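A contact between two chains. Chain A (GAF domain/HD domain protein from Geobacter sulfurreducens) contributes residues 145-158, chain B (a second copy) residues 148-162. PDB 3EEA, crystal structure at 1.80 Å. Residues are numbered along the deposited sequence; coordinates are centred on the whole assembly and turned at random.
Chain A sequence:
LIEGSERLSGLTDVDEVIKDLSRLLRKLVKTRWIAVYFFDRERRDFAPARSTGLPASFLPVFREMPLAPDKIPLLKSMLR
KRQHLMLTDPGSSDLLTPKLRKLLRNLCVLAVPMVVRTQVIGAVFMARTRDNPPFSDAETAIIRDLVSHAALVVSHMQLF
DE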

# COMPACT_ATOMS: atom_id res chain seq x y z
N ASP A 145 6.00 -6.34 0.52
CA ASP A 145 4.60 -6.40 0.08
C ASP A 145 4.23 -5.21 -0.80
O ASP A 145 3.70 -5.38 -1.93
CB ASP A 145 3.69 -6.46 1.29
CG ASP A 145 3.64 -7.84 1.93
OD1 ASP A 145 3.85 -8.84 1.23
OD2 ASP A 145 3.26 -7.91 3.13
N LEU A 146 4.52 -4.00 -0.28
CA LEU A 146 4.10 -2.75 -0.96
C LEU A 146 4.83 -2.59 -2.31
O LEU A 146 4.24 -2.29 -3.33
CB LEU A 146 4.33 -1.55 -0.06
CG LEU A 146 3.34 -1.45 1.10
CD1 LEU A 146 3.51 -0.14 1.86
CD2 LEU A 146 1.91 -1.60 0.66
N VAL A 147 6.11 -2.93 -2.34
CA VAL A 147 6.90 -2.88 -3.55
C VAL A 147 6.38 -3.89 -4.54
O VAL A 147 6.32 -3.63 -5.72
CB VAL A 147 8.42 -3.08 -3.27
CG1 VAL A 147 9.27 -3.28 -4.58
CG2 VAL A 147 8.93 -1.93 -2.42
N SER A 148 5.97 -5.07 -4.07
CA SER A 148 5.45 -6.08 -4.97
C SER A 148 4.15 -5.66 -5.57
O SER A 148 3.90 -5.95 -6.73
CB SER A 148 5.32 -7.42 -4.30
OG SER A 148 6.62 -7.84 -3.94
N HIS A 149 3.30 -4.97 -4.78
CA HIS A 149 2.10 -4.41 -5.33
C HIS A 149 2.36 -3.38 -6.45
O HIS A 149 1.69 -3.41 -7.51
CB HIS A 149 1.26 -3.76 -4.25
CG HIS A 149 0.86 -4.68 -3.16
ND1 HIS A 149 0.41 -4.22 -1.93
CD2 HIS A 149 0.89 -6.03 -3.07
CE1 HIS A 149 0.19 -5.25 -1.14
NE2 HIS A 149 0.46 -6.36 -1.81
N ALA A 150 3.29 -2.45 -6.18
CA ALA A 150 3.65 -1.41 -7.13
C ALA A 150 4.25 -2.01 -8.36
O ALA A 150 3.93 -1.57 -9.50
CB ALA A 150 4.64 -0.34 -6.48
N ALA A 151 5.09 -3.05 -8.21
CA ALA A 151 5.71 -3.70 -9.34
C ALA A 151 4.68 -4.30 -10.29
O ALA A 151 4.81 -4.17 -11.52
CB ALA A 151 6.74 -4.81 -8.88
N LEU A 152 3.64 -4.92 -9.75
CA LEU A 152 2.62 -5.55 -10.58
C LEU A 152 1.84 -4.50 -11.41
O LEU A 152 1.59 -4.65 -12.64
CB LEU A 152 1.67 -6.30 -9.66
CG LEU A 152 0.45 -6.95 -10.24
CD1 LEU A 152 0.88 -7.93 -11.34
CD2 LEU A 152 -0.21 -7.73 -9.00
N VAL A 153 1.51 -3.42 -10.73
CA VAL A 153 0.83 -2.29 -11.37
C VAL A 153 1.69 -1.71 -12.49
O VAL A 153 1.18 -1.49 -13.62
CB VAL A 153 0.47 -1.17 -10.36
CG1 VAL A 153 -0.13 0.06 -11.13
CG2 VAL A 153 -0.62 -1.66 -9.33
N VAL A 154 2.95 -1.42 -12.18
CA VAL A 154 3.91 -0.81 -13.15
C VAL A 154 4.08 -1.74 -14.33
O VAL A 154 4.04 -1.30 -15.49
CB VAL A 154 5.27 -0.46 -12.50
CG1 VAL A 154 6.32 -0.06 -13.62
CG2 VAL A 154 5.08 0.74 -11.52
N SER A 155 4.15 -3.04 -14.07
CA SER A 155 4.33 -3.99 -15.16
C SER A 155 3.12 -3.98 -16.09
O SER A 155 3.30 -3.90 -17.31
CB SER A 155 4.66 -5.37 -14.64
OG SER A 155 3.49 -6.05 -14.28
N HIS A 156 1.90 -3.95 -15.55
CA HIS A 156 0.69 -3.78 -16.39
C HIS A 156 0.78 -2.51 -17.25
O HIS A 156 0.42 -2.53 -18.46
CB HIS A 156 -0.62 -3.74 -15.59
CG HIS A 156 -1.00 -5.02 -14.93
ND1 HIS A 156 -1.84 -5.08 -13.84
CD2 HIS A 156 -0.62 -6.30 -15.18
CE1 HIS A 156 -1.97 -6.34 -13.46
NE2 HIS A 156 -1.24 -7.10 -14.25
N MET A 157 1.23 -1.41 -16.66
CA MET A 157 1.36 -0.12 -17.38
C MET A 157 2.47 -0.13 -18.48
O MET A 157 2.29 0.46 -19.55
CB MET A 157 1.67 0.99 -16.39
CG MET A 157 0.59 1.28 -15.37
SD MET A 157 0.89 2.68 -14.22
CE MET A 157 -0.75 2.89 -13.48
N GLN A 158 3.62 -0.71 -18.15
CA GLN A 158 4.80 -0.74 -19.05
C GLN A 158 4.57 -1.67 -20.25
O GLN A 158 5.25 -1.54 -21.30
CB GLN A 158 6.08 -1.10 -18.28
CG GLN A 158 6.60 0.05 -17.38
CD GLN A 158 7.91 -0.25 -16.60
OE1 GLN A 158 8.24 -1.39 -16.32
NE2 GLN A 158 8.61 0.83 -16.19
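Chain B (148-162) SHAALVVSHMQLFDE

Both stretches are helical. Chain A is helix throughout, from Asp A145 to Gln A158, and chain B is helix from Ser B148 to Phe B160. Each helix begins earlier in its own chain. The usual i to i+4 backbone hydrogen bonds run along both, for example His A156 N to Leu A152 O at 3.0 Å and His B156 N to Leu B152 O at 3.0 Å. Ser A155 OG and Ser B155 OG each donate a hydrogen bond back to the carbonyl O of the leucine three residues earlier, Leu A152 and Leu B152, at 2.9 Å in both chains.

The two helices run in the same general direction and cross at 48°. Their axes come within 9.7 Å. The backbones are nearest in register at His A149 and Val B153, with CA atoms 6.3 Å apart. Further along, the CA atoms of His A156 and Phe B160 are 7.8 Å apart. Chain B is therefore offset by four residues at both points. The contact buries 597 Å² in total.

On chain A the CA-to-CB bonds of His A149, Leu A152, Val A153 and His A156 point toward chain B. This spacing of three and four residues places them along one side of the helix. His B149, Val B153, His B156, Phe B160 and Asp B161 point toward chain A.

At the N-terminal part of the contact, the rings of His A149 and His B149 meet rim to rim. His A149 ND1 lies 2.9 Å from His B149 CE1, and the planes are inclined at 44°. His B149 CE1 is also 3.3 Å from Leu A146 CD2. His B149 NE2 is buried by the contact without a polar partner.

Val A153 packs in the middle. Val A153 CG2 is 4.2 Å from Val B153 CG2, and Val A153 CG1 is 4.2 Å from Leu B152 CD2. Val A153 CG1 also sits over the face of the His B156 ring, 3.9 Å from its centroid, in a CH-pi contact. Val B153 CG2 also reaches His A149 CB at 3.7 Å. Leu A152 CD2 meets Met B157 CE at 3.4 Å; the methionine's CA-to-CB bond points sideways, but the end of its side chain comes nearer.

His A156 has the largest covered area of any residue here. The ring planes of His A156 and His B156 are nearly parallel, differing by 3°, and the rings meet rim to rim. His A156 ND1 is 3.1 Å from His B156 ND1, in a hydrogen bond. Either nitrogen could be the donor. At another point on its rim, His A156 NE2 donates a weak hydrogen bond to Asp B161 OD1 at 3.3 Å. Phe B160 covers one face of the His A156 ring with its CB, which stands 3.9 Å from the ring centroid. The phenylalanine ring itself lies oblique to the histidine, at 59°. Both hydrogen bonds between the stretches are made by His A156.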

# COMPACT_ATOMS: atom_id res chain seq x y z
N SER B 148 -6.50 3.79 -0.64
CA SER B 148 -6.20 4.15 -2.04
C SER B 148 -5.19 3.25 -2.70
O SER B 148 -5.38 2.82 -3.85
CB SER B 148 -5.70 5.61 -2.14
OG SER B 148 -5.56 5.92 -3.52
N HIS B 149 -4.13 2.93 -1.98
CA HIS B 149 -3.17 1.96 -2.45
C HIS B 149 -3.85 0.62 -2.77
O HIS B 149 -3.63 0.04 -3.85
CB HIS B 149 -2.07 1.75 -1.41
CG HIS B 149 -1.07 0.69 -1.78
ND1 HIS B 149 -1.23 -0.65 -1.45
CD2 HIS B 149 0.11 0.78 -2.43
CE1 HIS B 149 -0.17 -1.33 -1.87
NE2 HIS B 149 0.66 -0.49 -2.45
N ALA B 150 -4.59 0.09 -1.79
CA ALA B 150 -5.20 -1.20 -1.97
C ALA B 150 -6.13 -1.16 -3.17
O ALA B 150 -6.13 -2.07 -3.94
CB ALA B 150 -5.94 -1.67 -0.71
N ALA B 151 -6.95 -0.11 -3.29
CA ALA B 151 -7.90 0.01 -4.40
C ALA B 151 -7.28 -0.10 -5.74
O ALA B 151 -7.80 -0.83 -6.58
CB ALA B 151 -8.70 1.30 -4.27
N LEU B 152 -6.15 0.57 -5.95
CA LEU B 152 -5.53 0.58 -7.28
C LEU B 152 -4.97 -0.81 -7.61
O LEU B 152 -5.16 -1.34 -8.71
CB LEU B 152 -4.43 1.62 -7.35
CG LEU B 152 -3.64 1.63 -8.68
CD1 LEU B 152 -4.57 2.04 -9.86
CD2 LEU B 152 -2.43 2.55 -8.57
N VAL B 153 -4.33 -1.45 -6.62
CA VAL B 153 -3.76 -2.79 -6.86
C VAL B 153 -4.85 -3.80 -7.12
O VAL B 153 -4.78 -4.60 -8.05
CB VAL B 153 -2.84 -3.26 -5.73
CG1 VAL B 153 -2.04 -4.50 -6.21
CG2 VAL B 153 -1.91 -2.14 -5.39
N VAL B 154 -5.89 -3.75 -6.32
CA VAL B 154 -7.02 -4.66 -6.46
C VAL B 154 -7.70 -4.47 -7.80
O VAL B 154 -8.03 -5.45 -8.46
CB VAL B 154 -8.02 -4.51 -5.29
CG1 VAL B 154 -9.38 -5.22 -5.61
CG2 VAL B 154 -7.39 -5.08 -4.05
N SER B 155 -7.88 -3.22 -8.21
CA SER B 155 -8.51 -2.99 -9.50
C SER B 155 -7.70 -3.52 -10.65
O SER B 155 -8.28 -4.06 -11.63
CB SER B 155 -8.88 -1.52 -9.71
OG SER B 155 -7.73 -0.67 -9.80
N HIS B 156 -6.36 -3.39 -10.57
CA HIS B 156 -5.48 -3.95 -11.59
C HIS B 156 -5.59 -5.49 -11.62
O HIS B 156 -5.65 -6.09 -12.67
CB HIS B 156 -4.01 -3.48 -11.40
CG HIS B 156 -3.68 -2.20 -12.11
ND1 HIS B 156 -2.88 -2.18 -13.22
CD2 HIS B 156 -4.06 -0.92 -11.89
CE1 HIS B 156 -2.79 -0.95 -13.67
NE2 HIS B 156 -3.49 -0.16 -12.88
N MET B 157 -5.58 -6.12 -10.47
CA MET B 157 -5.71 -7.56 -10.43
C MET B 157 -7.06 -8.04 -10.96
O MET B 157 -7.14 -8.96 -11.70
CB MET B 157 -5.45 -8.12 -9.04
CG MET B 157 -4.27 -7.57 -8.40
SD MET B 157 -3.92 -8.20 -6.73
CE MET B 157 -2.82 -9.25 -7.34
N GLN B 158 -8.12 -7.38 -10.55
CA GLN B 158 -9.46 -7.81 -10.94
C GLN B 158 -9.58 -7.67 -12.45
O GLN B 158 -10.10 -8.59 -13.13
CB GLN B 158 -10.51 -7.03 -10.16
CG GLN B 158 -10.65 -7.55 -8.75
CD GLN B 158 -11.66 -6.75 -7.89
OE1 GLN B 158 -12.03 -5.63 -8.23
NE2 GLN B 158 -12.08 -7.35 -6.76
N LEU B 159 -9.02 -6.61 -13.00
CA LEU B 159 -9.09 -6.40 -14.44
C LEU B 159 -8.15 -7.23 -15.34
O LEU B 159 -8.55 -7.73 -16.42
CB LEU B 159 -8.85 -4.93 -14.73
CG LEU B 159 -9.38 -4.37 -16.07
CD1 LEU B 159 -10.85 -4.83 -16.33
CD2 LEU B 159 -9.25 -2.84 -16.10
N PHE B 160 -6.89 -7.40 -14.92
CA PHE B 160 -5.88 -7.96 -15.82
C PHE B 160 -5.38 -9.34 -15.43
O PHE B 160 -4.74 -10.01 -16.27
CB PHE B 160 -4.69 -7.00 -15.93
CG PHE B 160 -5.07 -5.63 -16.39
CD1 PHE B 160 -5.61 -5.43 -17.66
CD2 PHE B 160 -4.92 -4.55 -15.58
CE1 PHE B 160 -5.93 -4.16 -18.09
CE2 PHE B 160 -5.28 -3.29 -15.97
CZ PHE B 160 -5.78 -3.10 -17.25
N ASP B 161 -5.64 -9.78 -14.20
CA ASP B 161 -5.09 -11.05 -13.70
C ASP B 161 -6.12 -12.13 -13.42
O ASP B 161 -5.90 -13.29 -13.76
CB ASP B 161 -4.27 -10.82 -12.44
CG ASP B 161 -2.99 -10.01 -12.71
OD1 ASP B 161 -2.33 -10.21 -13.77
OD2 ASP B 161 -2.65 -9.18 -11.85
N GLU B 162 -7.25 -11.74 -12.83
CA GLU B 162 -8.35 -12.67 -12.53
C GLU B 162 -9.11 -13.08 -13.79
O GLU B 162 -9.86 -14.05 -13.73
CB GLU B 162 -9.34 -12.04 -11.53
CG GLU B 162 -8.80 -11.97 -10.10
CD GLU B 162 -9.82 -11.50 -9.03
OE1 GLU B 162 -10.94 -11.00 -9.35
OE2 GLU B 162 -9.48 -11.61 -7.84